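Local coordinates for protein GCN5-related N-acetyltransferase (Kribbella flavida, PDB 4MY0) that binds acetyl-CoA and probably transfers its acetyl group to an amine, possibly of an aminoglycoside, as in related GNAT enzymes, at residues Phe47-Phe53 against Ala65-Asp70; Ser185-Trp190 against Pro386-Phe392; Ala301-Leu306 against Ser373-Leu377; Arg294-Ala300 against Thr379-Gly383. All coordinates share one frame. Where two conformers were deposited one is given. Numbering follows the deposited sequence.

Contact 1 of 4, residues Phe47-Phe53 against Ala65-Asp70; sequences FVHDGRF and AARIWD
Helix 34-49 ends here in a Schellman motif: Gly51, at positive phi (71°), is its C-prime residue, Arg52 N donates to Phe47 O at 2.9 Å, and Gly51 N reaches Val48 O more weakly at 3.4 Å. The chain then enters strand 53-58, antiparallel to strand 61-75. Along the latter, Ala65 sets its CB 4.0 Å from Phe53 CE2, at the edge of that ring. The CA-to-CB bond of Ala66 points away from 47-53, and its side chain touches Leu103 and Val107 of helix 99-113. Arg67 forms the non-hydrogen-bonded pair with Phe53 (CA-CA 4.4 Å); its CB lies 4.2 Å from the Phe53 ring centroid and its CD 4.0 Å from that of Phe47, two CH-pi contacts on the same side of the sheet. Ile68 N donates to Arg52 O (2.9 Å), and Ile68 O accepts from Arg52 NE (2.8 Å). Trp69 offers its face to the edge of Phe47, an m rotamer, in a T-shaped pair with centroids 4.8 Å apart and planes at 81°. Asp70 OD1 forms a salt bridge with Arg52 NH2 at 2.9 Å, lying well out of the guanidinium plane, while Arg52 NH1 holds Asp50 OD2, also at 2.9 Å. Helix end and beta hairpin are thus locked together in the N-terminal GNAT domain, on a strand whose Ala66 side chain packs about 4 Å from that of the acetyl-CoA-binding Val88.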
loop_
_atom_site.group_PDB
_atom_site.type_symbol
_atom_site.label_atom_id
_atom_site.label_comp_id
_atom_site.label_asym_id
_atom_site.label_seq_id
_atom_site.Cartn_x
_atom_site.Cartn_y
_atom_site.Cartn_z
ATOM N N PHE C 47 -15.510 22.736 -31.856
ATOM C CA PHE C 47 -14.509 22.177 -32.757
ATOM C C PHE C 47 -15.095 21.868 -34.137
ATOM O O PHE C 47 -14.457 22.130 -35.162
ATOM C CB PHE C 47 -13.924 20.895 -32.164
ATOM C CG PHE C 47 -12.984 21.123 -31.003
ATOM C CD1 PHE C 47 -11.619 21.286 -31.217
ATOM C CD2 PHE C 47 -13.461 21.143 -29.696
ATOM C CE1 PHE C 47 -10.739 21.481 -30.137
ATOM C CE2 PHE C 47 -12.593 21.340 -28.619
ATOM C CZ PHE C 47 -11.228 21.504 -28.842
ATOM N N VAL C 48 -16.300 21.300 -34.153
ATOM C CA VAL C 48 -16.972 20.925 -35.399
ATOM C C VAL C 48 -17.204 22.156 -36.275
ATOM O O VAL C 48 -16.936 22.147 -37.480
ATOM C CB VAL C 48 -18.319 20.209 -35.113
ATOM C CG1 VAL C 48 -19.292 20.337 -36.286
ATOM C CG2 VAL C 48 -18.081 18.742 -34.759
ATOM N N HIS C 49 -17.676 23.226 -35.652
ATOM C CA HIS C 49 -18.041 24.413 -36.402
ATOM C C HIS C 49 -16.842 25.215 -36.905
ATOM O O HIS C 49 -16.974 25.978 -37.855
ATOM C CB HIS C 49 -19.012 25.281 -35.598
ATOM C CG HIS C 49 -20.373 24.673 -35.461
ATOM N ND1 HIS C 49 -20.922 23.857 -36.429
ATOM C CD2 HIS C 49 -21.291 24.748 -34.470
ATOM C CE1 HIS C 49 -22.121 23.461 -36.043
ATOM N NE2 HIS C 49 -22.369 23.987 -34.857
ATOM N N ASP C 50 -15.673 25.027 -36.301
ATOM C CA ASP C 50 -14.496 25.773 -36.744
ATOM C C ASP C 50 -13.576 24.928 -37.634
ATOM O O ASP C 50 -12.465 25.347 -37.959
ATOM C CB ASP C 50 -13.729 26.356 -35.545
ATOM C CG ASP C 50 -12.799 27.515 -35.937
ATOM O OD1 ASP C 50 -13.096 28.225 -36.932
ATOM O OD2 ASP C 50 -11.774 27.718 -35.242
ATOM N N GLY C 51 -14.040 23.747 -38.041
ATOM C CA GLY C 51 -13.271 22.893 -38.935
ATOM C C GLY C 51 -12.064 22.282 -38.240
ATOM O O GLY C 51 -11.034 22.006 -38.866
ATOM N N ARG C 52 -12.193 22.060 -36.938
ATOM C CA ARG C 52 -11.085 21.519 -36.160
ATOM C C ARG C 52 -11.414 20.170 -35.508
ATOM O O ARG C 52 -10.858 19.809 -34.455
ATOM C CB ARG C 52 -10.615 22.557 -35.126
ATOM C CG ARG C 52 -9.920 23.793 -35.741
ATOM C CD ARG C 52 -9.997 25.024 -34.833
ATOM N NE ARG C 52 -10.005 24.634 -33.434
ATOM C CZ ARG C 52 -10.800 25.154 -32.507
ATOM N NH1 ARG C 52 -11.649 26.119 -32.813
ATOM N NH2 ARG C 52 -10.732 24.706 -31.262
ATOM N N PHE C 53 -12.299 19.410 -36.150
ATOM C CA PHE C 53 -12.628 18.055 -35.692
ATOM C C PHE C 53 -12.575 17.095 -36.889
ATOM O O PHE C 53 -13.485 17.085 -37.739
ATOM C CB PHE C 53 -14.028 18.028 -35.061
ATOM C CG PHE C 53 -14.182 17.016 -33.955
ATOM C CD1 PHE C 53 -14.942 17.313 -32.834
ATOM C CD2 PHE C 53 -13.567 15.766 -34.035
ATOM C CE1 PHE C 53 -15.084 16.386 -31.795
ATOM C CE2 PHE C 53 -13.701 14.833 -33.007
ATOM C CZ PHE C 53 -14.460 15.147 -31.876
ATOM N N ALA C 65 -11.033 9.409 -34.845
ATOM C CA ALA C 65 -11.311 10.844 -34.702
ATOM C C ALA C 65 -10.201 11.554 -33.938
ATOM O O ALA C 65 -9.506 10.938 -33.140
ATOM C CB ALA C 65 -12.673 11.068 -34.009
ATOM N N ALA C 66 -10.042 12.847 -34.198
ATOM C CA ALA C 66 -9.053 13.668 -33.506
ATOM C C ALA C 66 -9.498 15.103 -33.617
ATOM O O ALA C 66 -10.169 15.481 -34.592
ATOM C CB ALA C 66 -7.677 13.508 -34.128
ATOM N N ARG C 67 -9.154 15.916 -32.628
ATOM C CA ARG C 67 -9.503 17.329 -32.706
ATOM C C ARG C 67 -8.293 18.240 -32.511
ATOM O O ARG C 67 -7.243 17.820 -32.007
ATOM C CB ARG C 67 -10.647 17.681 -31.742
ATOM C CG ARG C 67 -10.331 17.482 -30.282
ATOM C CD ARG C 67 -11.605 17.371 -29.436
ATOM N NE ARG C 67 -11.430 16.370 -28.387
ATOM C CZ ARG C 67 -11.063 16.640 -27.137
ATOM N NH1 ARG C 67 -10.923 15.648 -26.272
ATOM N NH2 ARG C 67 -10.839 17.894 -26.746
ATOM N N ILE C 68 -8.452 19.486 -32.936
ATOM C CA ILE C 68 -7.374 20.456 -32.915
ATOM C C ILE C 68 -7.751 21.666 -32.063
ATOM O O ILE C 68 -8.660 22.405 -32.421
ATOM C CB ILE C 68 -7.099 20.946 -34.348
ATOM C CG1 ILE C 68 -6.796 19.762 -35.261
ATOM C CG2 ILE C 68 -5.939 21.952 -34.386
ATOM C CD1 ILE C 68 -6.632 20.166 -36.705
ATOM N N TRP C 69 -7.048 21.874 -30.948
ATOM C CA TRP C 69 -7.209 23.112 -30.180
ATOM C C TRP C 69 -6.517 24.257 -30.900
ATOM O O TRP C 69 -5.378 24.098 -31.369
ATOM C CB TRP C 69 -6.573 22.982 -28.791
ATOM C CG TRP C 69 -7.345 22.165 -27.809
ATOM C CD1 TRP C 69 -7.122 20.861 -27.471
ATOM C CD2 TRP C 69 -8.445 22.607 -27.007
ATOM N NE1 TRP C 69 -8.028 20.460 -26.521
ATOM C CE2 TRP C 69 -8.849 21.515 -26.217
ATOM C CE3 TRP C 69 -9.129 23.819 -26.885
ATOM C CZ2 TRP C 69 -9.912 21.602 -25.314
ATOM C CZ3 TRP C 69 -10.183 23.905 -25.997
ATOM C CH2 TRP C 69 -10.562 22.808 -25.219
ATOM N N ASP C 70 -7.184 25.409 -30.973
ATOM C CA ASP C 70 -6.589 26.622 -31.531
ATOM C C ASP C 70 -5.815 27.370 -30.444
ATOM O O ASP C 70 -6.288 28.372 -29.902
ATOM C CB ASP C 70 -7.672 27.527 -32.139
ATOM C CG ASP C 70 -8.822 27.789 -31.178
ATOM O OD1 ASP C 70 -9.101 26.914 -30.324
ATOM O OD2 ASP C 70 -9.440 28.875 -31.274
#

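Contact 2 of 4, residues Ser185-Trp190 against Pro386-Phe392; sequences SGLLVW and PYMLDYF
Two largely extended segments, interrupted at Gly186 and Leu389, run side by side (end-to-end directions 28° apart), Gly186 nearest Pro386 (CA-CA 4.4 Å) and Leu187 nearest Met388 (4.5 Å). A single direct backbone hydrogen bond joins them, Tyr387 N to Ser185 O at 3.1 Å; the same carbonyl takes a CA-H...O contact from Pro386 CA at 3.2 Å. Leu187 N, though 3.0 Å from Tyr387 O, is not bonded to it because the angle is poor; Gly186 and Leu187 instead make backbone hydrogen bonds with Trp74 of strand 61-75. At phi 103° and psi -36°, a CB on Gly186 would clash with Tyr387 O. Gly186 O is taken by Gln73 NE2 of that strand, and Ser185 OG by Gly76 N just beyond it. The C-terminal tail, in the loop after helix 371-380, thus lies against short strand 188-189, which pairs with strand 61-75 of the large mixed sheet. One water bridges the segments, accepting from Leu188 N (3.2 Å) and Leu389 N (2.9 Å) and donating to Asp390 OD2 (2.8 Å), which also takes a weak bond from Trp190 NE1 (3.2 Å). Leu187 packs CD1 on Tyr387 CZ (3.7 Å) and CD2 on Leu389 CG (3.8 Å); Leu188, m,t, packs CG on CG of selenomethionine Met388 (3.8 Å) and CD1 on Phe392 CD1 (3.9 Å). OXT of Phe392 hydrogen-bonds a Tris molecule, probably from the crystallisation liquor.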
loop_
_atom_site.group_PDB
_atom_site.type_symbol
_atom_site.label_atom_id
_atom_site.label_comp_id
_atom_site.label_asym_id
_atom_site.label_seq_id
_atom_site.Cartn_x
_atom_site.Cartn_y
_atom_site.Cartn_z
ATOM N N SER C 185 9.032 29.819 -22.428
ATOM C CA SER C 185 8.752 28.956 -23.569
ATOM C C SER C 185 7.900 27.780 -23.127
ATOM O O SER C 185 8.035 27.293 -21.994
ATOM C CB SER C 185 10.062 28.429 -24.170
ATOM O OG SER C 185 10.764 29.447 -24.863
ATOM N N GLY C 186 7.036 27.314 -24.020
ATOM C CA GLY C 186 6.307 26.080 -23.780
ATOM C C GLY C 186 4.871 26.315 -23.358
ATOM O O GLY C 186 3.981 25.552 -23.735
ATOM N N LEU C 187 4.636 27.375 -22.588
ATOM C CA LEU C 187 3.317 27.610 -21.988
ATOM C C LEU C 187 2.177 27.829 -22.995
ATOM O O LEU C 187 2.364 28.478 -24.030
ATOM C CB LEU C 187 3.413 28.787 -21.018
ATOM C CG LEU C 187 4.288 28.408 -19.828
ATOM C CD1 LEU C 187 5.444 29.363 -19.632
ATOM C CD2 LEU C 187 3.437 28.309 -18.575
ATOM N N LEU C 188 0.996 27.293 -22.680
ATOM C CA LEU C 188 -0.183 27.486 -23.524
ATOM C C LEU C 188 -0.790 28.879 -23.342
ATOM O O LEU C 188 -0.784 29.430 -22.238
ATOM C CB LEU C 188 -1.263 26.452 -23.205
ATOM C CG LEU C 188 -0.999 24.966 -23.424
ATOM C CD1 LEU C 188 -2.245 24.156 -23.111
ATOM C CD2 LEU C 188 -0.570 24.741 -24.840
ATOM N N VAL C 189 -1.321 29.430 -24.430
ATOM C CA VAL C 189 -2.189 30.603 -24.370
ATOM C C VAL C 189 -3.605 30.138 -24.713
ATOM O O VAL C 189 -3.838 29.613 -25.806
ATOM C CB VAL C 189 -1.786 31.659 -25.406
ATOM C CG1 VAL C 189 -2.754 32.836 -25.359
ATOM C CG2 VAL C 189 -0.361 32.115 -25.182
ATOM N N TRP C 190 -4.540 30.309 -23.786
ATOM C CA TRP C 190 -5.926 29.931 -24.022
ATOM C C TRP C 190 -6.727 31.146 -24.461
ATOM O O TRP C 190 -6.397 32.273 -24.094
ATOM C CB TRP C 190 -6.559 29.383 -22.736
ATOM C CG TRP C 190 -6.019 28.066 -22.271
ATOM C CD1 TRP C 190 -4.920 27.854 -21.483
ATOM C CD2 TRP C 190 -6.574 26.774 -22.543
ATOM N NE1 TRP C 190 -4.754 26.501 -21.266
ATOM C CE2 TRP C 190 -5.761 25.821 -21.905
ATOM C CE3 TRP C 190 -7.681 26.330 -23.273
ATOM C CZ2 TRP C 190 -6.021 24.450 -21.978
ATOM C CZ3 TRP C 190 -7.936 24.975 -23.340
ATOM C CH2 TRP C 190 -7.116 24.054 -22.705
ATOM N N PRO C 386 11.572 24.774 -21.746
ATOM C CA PRO C 386 10.140 24.872 -22.052
ATOM C C PRO C 386 9.332 23.983 -21.134
ATOM O O PRO C 386 9.736 22.851 -20.840
ATOM C CB PRO C 386 10.039 24.372 -23.503
ATOM C CG PRO C 386 11.293 23.587 -23.736
ATOM C CD PRO C 386 12.346 24.168 -22.847
ATOM N N TYR C 387 8.203 24.500 -20.671
ATOM C CA TYR C 387 7.309 23.710 -19.842
ATOM C C TYR C 387 5.905 24.226 -20.044
ATOM O O TYR C 387 5.691 25.277 -20.659
ATOM C CB TYR C 387 7.686 23.816 -18.361
ATOM C CG TYR C 387 7.382 25.171 -17.755
ATOM C CD1 TYR C 387 6.239 25.370 -16.976
ATOM C CD2 TYR C 387 8.230 26.254 -17.964
ATOM C CE1 TYR C 387 5.954 26.619 -16.418
ATOM C CE2 TYR C 387 7.951 27.507 -17.411
ATOM C CZ TYR C 387 6.812 27.676 -16.637
ATOM O OH TYR C 387 6.532 28.904 -16.089
HETATM N N MSE C 388 4.956 23.491 -19.485
HETATM C CA MSE C 388 3.550 23.775 -19.648
HETATM C C MSE C 388 2.916 23.499 -18.293
HETATM O O MSE C 388 3.395 22.627 -17.556
HETATM C CB MSE C 388 2.971 22.795 -20.677
HETATM C CG MSE C 388 1.839 23.319 -21.485
HETATM SE SE MSE C 388 1.326 21.921 -22.734
HETATM C CE MSE C 388 2.530 22.349 -24.171
ATOM N N LEU C 389 1.848 24.216 -17.961
ATOM C CA LEU C 389 1.117 23.944 -16.724
ATOM C C LEU C 389 -0.030 22.976 -16.970
ATOM O O LEU C 389 -0.460 22.261 -16.057
ATOM C CB LEU C 389 0.577 25.243 -16.121
ATOM C CG LEU C 389 1.676 26.274 -15.919
ATOM C CD1 LEU C 389 1.073 27.644 -15.588
ATOM C CD2 LEU C 389 2.675 25.812 -14.840
ATOM N N ASP C 390 -0.523 22.944 -18.204
ATOM C CA ASP C 390 -1.742 22.203 -18.501
ATOM C C ASP C 390 -1.462 20.888 -19.212
ATOM O O ASP C 390 -0.446 20.740 -19.890
ATOM C CB ASP C 390 -2.680 23.043 -19.380
ATOM C CG ASP C 390 -2.899 24.445 -18.839
ATOM O OD1 ASP C 390 -3.642 24.590 -17.845
ATOM O OD2 ASP C 390 -2.333 25.402 -19.413
ATOM N N TYR C 391 -2.386 19.945 -19.061
ATOM C CA TYR C 391 -2.427 18.748 -19.884
ATOM C C TYR C 391 -3.625 18.891 -20.812
ATOM O O TYR C 391 -4.621 19.514 -20.431
ATOM C CB TYR C 391 -2.616 17.517 -18.994
ATOM C CG TYR C 391 -2.837 16.248 -19.774
ATOM C CD1 TYR C 391 -1.765 15.503 -20.230
ATOM C CD2 TYR C 391 -4.124 15.807 -20.076
ATOM C CE1 TYR C 391 -1.961 14.334 -20.959
ATOM C CE2 TYR C 391 -4.330 14.650 -20.801
ATOM C CZ TYR C 391 -3.241 13.917 -21.244
ATOM O OH TYR C 391 -3.436 12.756 -21.980
ATOM N N PHE C 392 -3.542 18.333 -22.022
ATOM C CA PHE C 392 -4.713 18.273 -22.913
ATOM C C PHE C 392 -4.647 17.028 -23.782
ATOM O O PHE C 392 -3.562 16.454 -23.939
ATOM C CB PHE C 392 -4.829 19.530 -23.792
ATOM C CG PHE C 392 -3.645 19.745 -24.716
ATOM C CD1 PHE C 392 -2.510 20.400 -24.261
ATOM C CD2 PHE C 392 -3.669 19.278 -26.028
ATOM C CE1 PHE C 392 -1.407 20.603 -25.099
ATOM C CE2 PHE C 392 -2.571 19.474 -26.885
ATOM C CZ PHE C 392 -1.443 20.139 -26.416
ATOM O OXT PHE C 392 -5.666 16.580 -24.333
HETATM O O HOH W 1 0.414 25.894 -19.849
#

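Contact 3 of 4, residues Ala301-Leu306 against Ser373-Leu377; sequences AAEVDL and SDRLL
Helix 371-380 packs across strand 302-309, the central strand of the five-stranded mixed sheet in the sterol carrier protein-like domain, and makes part of its alpha/beta layer. The local axes of strand 302-306 and helix 373-377 approach to 8.3 Å with an angle of 125° between their N-to-C directions (signed crossing -125°), so the helix runs obliquely against the strand. Closest backbone approaches are Ala302 to Leu376 (CA-CA 5.4 Å) and Val304 to Ser373 (6.2 Å). At the start, Ala301 O lies 4.1 Å from Leu376 CD1. Ala302, pointing toward the helix, sets CB 3.9 Å from Leu376 CB; its small side chain lets the backbones come near. Glu303 turns away, its carboxylate bonding to His321 and Ser323 of the neighbouring strand 318-325. Val304, a t rotamer, is central: CG2 touches Leu376 CB at 3.8 Å, while CG1 reaches Ser373 CB at 3.9 Å and Leu377 CG at 4.1 Å. Asp305 again faces away and forms salt bridges with Arg319 and Arg336. Leu306, m,t, brings CD2 within 3.9 Å of CD1 of Leu377, also m,t; both leucines also pack on Leu341 of strand 341-344. The alternation puts the apolar residues under the helix and the acids on the other face. At the strand's far end a water donates to Asp305 O at 2.7 Å and makes a weak 3.5 Å bond with Ser373 OG.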
loop_
_atom_site.group_PDB
_atom_site.type_symbol
_atom_site.label_atom_id
_atom_site.label_comp_id
_atom_site.label_asym_id
_atom_site.label_seq_id
_atom_site.Cartn_x
_atom_site.Cartn_y
_atom_site.Cartn_z
ATOM N N ALA C 301 23.584 35.780 -31.464
ATOM C CA ALA C 301 23.740 36.012 -32.894
ATOM C C ALA C 301 24.170 34.713 -33.575
ATOM O O ALA C 301 25.009 33.975 -33.046
ATOM C CB ALA C 301 24.752 37.103 -33.144
ATOM N N ALA C 302 23.592 34.430 -34.740
ATOM C CA ALA C 302 23.894 33.191 -35.447
ATOM C C ALA C 302 23.563 33.276 -36.925
ATOM O O ALA C 302 22.475 33.710 -37.302
ATOM C CB ALA C 302 23.147 32.030 -34.816
ATOM N N GLU C 303 24.511 32.854 -37.754
ATOM C CA GLU C 303 24.286 32.674 -39.183
ATOM C C GLU C 303 24.712 31.248 -39.496
ATOM O O GLU C 303 25.903 30.941 -39.475
ATOM C CB GLU C 303 25.136 33.645 -39.997
ATOM C CG GLU C 303 24.975 35.112 -39.609
ATOM C CD GLU C 303 23.665 35.720 -40.085
ATOM O OE1 GLU C 303 23.339 36.844 -39.649
ATOM O OE2 GLU C 303 22.965 35.085 -40.901
ATOM N N VAL C 304 23.745 30.379 -39.776
ATOM C CA VAL C 304 23.999 28.949 -39.894
ATOM C C VAL C 304 23.055 28.344 -40.914
ATOM O O VAL C 304 21.863 28.654 -40.911
ATOM C CB VAL C 304 23.714 28.219 -38.550
ATOM C CG1 VAL C 304 23.876 26.723 -38.711
ATOM C CG2 VAL C 304 24.625 28.721 -37.448
ATOM N N ASP C 305 23.570 27.467 -41.769
ATOM C CA ASP C 305 22.693 26.717 -42.671
ATOM C C ASP C 305 22.114 25.457 -42.011
ATOM O O ASP C 305 22.757 24.832 -41.162
ATOM C CB ASP C 305 23.424 26.364 -43.974
ATOM C CG ASP C 305 23.390 27.504 -45.003
ATOM O OD1 ASP C 305 23.076 28.658 -44.625
ATOM O OD2 ASP C 305 23.685 27.244 -46.195
ATOM N N LEU C 306 20.889 25.106 -42.398
ATOM C CA LEU C 306 20.242 23.874 -41.962
ATOM C C LEU C 306 19.748 23.137 -43.197
ATOM O O LEU C 306 19.153 23.750 -44.090
ATOM C CB LEU C 306 19.038 24.187 -41.079
ATOM C CG LEU C 306 19.297 25.041 -39.848
ATOM C CD1 LEU C 306 18.002 25.258 -39.083
ATOM C CD2 LEU C 306 20.354 24.375 -38.965
ATOM N N SER C 373 28.844 25.229 -35.946
ATOM C CA SER C 373 27.416 25.491 -36.105
ATOM C C SER C 373 26.662 25.133 -34.824
ATOM O O SER C 373 25.736 25.842 -34.425
ATOM C CB SER C 373 26.840 24.706 -37.287
ATOM O OG SER C 373 27.395 25.146 -38.513
ATOM N N ASP C 374 27.076 24.035 -34.187
ATOM C CA ASP C 374 26.435 23.533 -32.967
ATOM C C ASP C 374 26.377 24.580 -31.860
ATOM O O ASP C 374 25.350 24.753 -31.205
ATOM C CB ASP C 374 27.170 22.294 -32.443
ATOM C CG ASP C 374 26.837 21.035 -33.224
ATOM O OD1 ASP C 374 27.039 19.928 -32.674
ATOM O OD2 ASP C 374 26.372 21.147 -34.381
ATOM N N ARG C 375 27.487 25.278 -31.658
ATOM C CA ARG C 375 27.566 26.292 -30.614
ATOM C C ARG C 375 26.652 27.484 -30.898
ATOM O O ARG C 375 25.967 27.970 -29.995
ATOM C CB ARG C 375 29.013 26.748 -30.413
ATOM C CG ARG C 375 29.838 25.779 -29.587
ATOM C CD ARG C 375 31.201 26.353 -29.230
ATOM N NE ARG C 375 32.115 26.333 -30.365
ATOM C CZ ARG C 375 32.859 25.285 -30.705
ATOM N NH1 ARG C 375 33.668 25.353 -31.756
ATOM N NH2 ARG C 375 32.793 24.164 -29.997
ATOM N N LEU C 376 26.644 27.950 -32.145
ATOM C CA LEU C 376 25.742 29.031 -32.554
ATOM C C LEU C 376 24.269 28.648 -32.340
ATOM O O LEU C 376 23.510 29.372 -31.689
ATOM C CB LEU C 376 25.979 29.420 -34.020
ATOM C CG LEU C 376 27.108 30.388 -34.405
ATOM C CD1 LEU C 376 27.850 30.954 -33.193
ATOM C CD2 LEU C 376 28.076 29.732 -35.376
ATOM N N LEU C 377 23.870 27.505 -32.885
ATOM C CA LEU C 377 22.502 27.031 -32.720
ATOM C C LEU C 377 22.117 26.849 -31.254
ATOM O O LEU C 377 20.996 27.179 -30.853
ATOM C CB LEU C 377 22.302 25.720 -33.475
ATOM C CG LEU C 377 22.316 25.837 -34.994
ATOM C CD1 LEU C 377 22.338 24.451 -35.622
ATOM C CD2 LEU C 377 21.106 26.618 -35.458
HETATM O O HOH W 2 25.164 23.688 -40.759
#

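Contact 4 of 4, residues Arg294-Ala300 against Thr379-Gly383; sequences RGFAPGA and TAFGG
The loop leading from helix 287-293 to strand 302-309 lies against the C-terminal end of helix 371-380, within the sterol carrier protein-like domain. Its residues 294-297 are extended, and a type II beta turn follows from Ala297 to Ala300, closed by Ala300 N to Ala297 O at 3.0 Å with Gly299 at phi 80°. Opposite, the helix finishes at Ala380, Gly382 N bonding weakly to Thr379 O at 3.1 Å; Ala300 and Ala380 are the nearest pair (CA-CA 5.4 Å). The two alanines of the turn pack onto the helix end: Ala297 CB is 3.6 Å from Thr379 O, and Ala300 CB 4.0 Å from Ala380 CA. Phe296, m, presents its edge to the face of Phe381, also m, with centroids 5.4 Å apart and planes at 67°; helix 287-293 covers both rings through Ile291. Arg294 extends all-trans through chi3, donating NH2 to Tyr352 O, and its guanidinium face covers the edge of the Phe381 ring, NE to CD1 3.8 Å.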
loop_
_atom_site.group_PDB
_atom_site.type_symbol
_atom_site.label_atom_id
_atom_site.label_comp_id
_atom_site.label_asym_id
_atom_site.label_seq_id
_atom_site.Cartn_x
_atom_site.Cartn_y
_atom_site.Cartn_z
ATOM N N ARG C 294 9.156 33.152 -33.376
ATOM C CA ARG C 294 9.840 32.778 -32.138
ATOM C C ARG C 294 10.597 33.955 -31.527
ATOM O O ARG C 294 11.103 34.810 -32.247
ATOM C CB ARG C 294 10.836 31.637 -32.398
ATOM C CG ARG C 294 11.286 30.909 -31.117
ATOM C CD ARG C 294 12.364 29.882 -31.398
ATOM N NE ARG C 294 12.522 28.879 -30.331
ATOM C CZ ARG C 294 13.222 29.081 -29.214
ATOM N NH1 ARG C 294 13.811 30.254 -29.008
ATOM N NH2 ARG C 294 13.342 28.119 -28.297
ATOM N N GLY C 295 10.672 34.008 -30.200
ATOM C CA GLY C 295 11.606 34.927 -29.557
ATOM C C GLY C 295 12.952 34.227 -29.501
ATOM O O GLY C 295 12.997 33.001 -29.383
ATOM N N PHE C 296 14.041 34.976 -29.623
ATOM C CA PHE C 296 15.372 34.380 -29.521
ATOM C C PHE C 296 16.159 35.044 -28.401
ATOM O O PHE C 296 15.906 36.198 -28.071
ATOM C CB PHE C 296 16.131 34.493 -30.849
ATOM C CG PHE C 296 15.625 33.556 -31.907
ATOM C CD1 PHE C 296 16.159 32.281 -32.030
ATOM C CD2 PHE C 296 14.598 33.935 -32.763
ATOM C CE1 PHE C 296 15.681 31.401 -32.988
ATOM C CE2 PHE C 296 14.117 33.054 -33.729
ATOM C CZ PHE C 296 14.660 31.795 -33.843
ATOM N N ALA C 297 17.113 34.310 -27.834
ATOM C CA ALA C 297 17.887 34.771 -26.683
ATOM C C ALA C 297 18.549 36.134 -26.893
ATOM O O ALA C 297 19.201 36.364 -27.905
ATOM C CB ALA C 297 18.933 33.727 -26.299
ATOM N N PRO C 298 18.386 37.040 -25.916
ATOM C CA PRO C 298 19.004 38.370 -25.934
ATOM C C PRO C 298 20.501 38.262 -26.199
ATOM O O PRO C 298 21.164 37.427 -25.588
ATOM C CB PRO C 298 18.776 38.883 -24.506
ATOM C CG PRO C 298 17.598 38.124 -24.006
ATOM C CD PRO C 298 17.672 36.773 -24.655
ATOM N N GLY C 299 21.018 39.073 -27.113
ATOM C CA GLY C 299 22.444 39.081 -27.386
ATOM C C GLY C 299 22.925 37.965 -28.296
ATOM O O GLY C 299 24.020 38.046 -28.858
ATOM N N ALA C 300 22.113 36.923 -28.445
ATOM C CA ALA C 300 22.458 35.809 -29.325
ATOM C C ALA C 300 22.538 36.236 -30.786
ATOM O O ALA C 300 21.684 36.968 -31.285
ATOM C CB ALA C 300 21.467 34.662 -29.163
ATOM N N THR C 379 23.146 28.406 -28.459
ATOM C CA THR C 379 22.839 29.669 -27.776
ATOM C C THR C 379 21.623 30.412 -28.357
ATOM O O THR C 379 20.817 30.965 -27.610
ATOM C CB THR C 379 24.067 30.601 -27.709
ATOM O OG1 THR C 379 24.574 30.827 -29.028
ATOM C CG2 THR C 379 25.152 29.963 -26.861
ATOM N N ALA C 380 21.499 30.414 -29.682
ATOM C CA ALA C 380 20.324 30.970 -30.358
ATOM C C ALA C 380 19.007 30.440 -29.778
ATOM O O ALA C 380 18.130 31.212 -29.383
ATOM C CB ALA C 380 20.390 30.666 -31.850
ATOM N N PHE C 381 18.873 29.118 -29.735
ATOM C CA PHE C 381 17.645 28.500 -29.246
ATOM C C PHE C 381 17.669 28.302 -27.735
ATOM O O PHE C 381 16.745 27.732 -27.157
ATOM C CB PHE C 381 17.396 27.169 -29.962
ATOM C CG PHE C 381 17.044 27.321 -31.424
ATOM C CD1 PHE C 381 15.728 27.526 -31.814
ATOM C CD2 PHE C 381 18.032 27.267 -32.405
ATOM C CE1 PHE C 381 15.397 27.664 -33.166
ATOM C CE2 PHE C 381 17.710 27.401 -33.754
ATOM C CZ PHE C 381 16.389 27.598 -34.134
ATOM N N GLY C 382 18.730 28.781 -27.097
ATOM C CA GLY C 382 18.851 28.666 -25.655
ATOM C C GLY C 382 17.864 29.532 -24.894
ATOM O O GLY C 382 17.157 30.350 -25.480
ATOM N N GLY C 383 17.823 29.355 -23.577
ATOM C CA GLY C 383 16.936 30.138 -22.740
ATOM C C GLY C 383 16.301 29.228 -21.716
ATOM O O GLY C 383 16.778 28.115 -21.498
#

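Contact 1 comes first along the chain and closes before contact 2 opens; contact 2 then spans contact 4, which in turn encloses contact 3. Contacts 1 and 2, with centres 19 Å apart, reach the same large mixed sheet through neighbouring strands 61-75 and 188-189, and touch where Trp69 CZ3 meets Trp190 CZ3 at 3.6 Å. Contacts 3 and 4 belong to the sterol carrier protein-like domain, share helix 371-380 and have centres 11 Å apart, joined by Ala302 CB and Ala380 CB at 4.3 Å. Residues 379-383 lead almost directly into 386-392, so after helix 371-380 the chain runs back to the large mixed sheet, where Met388 bonds to His139, tying the three domains together.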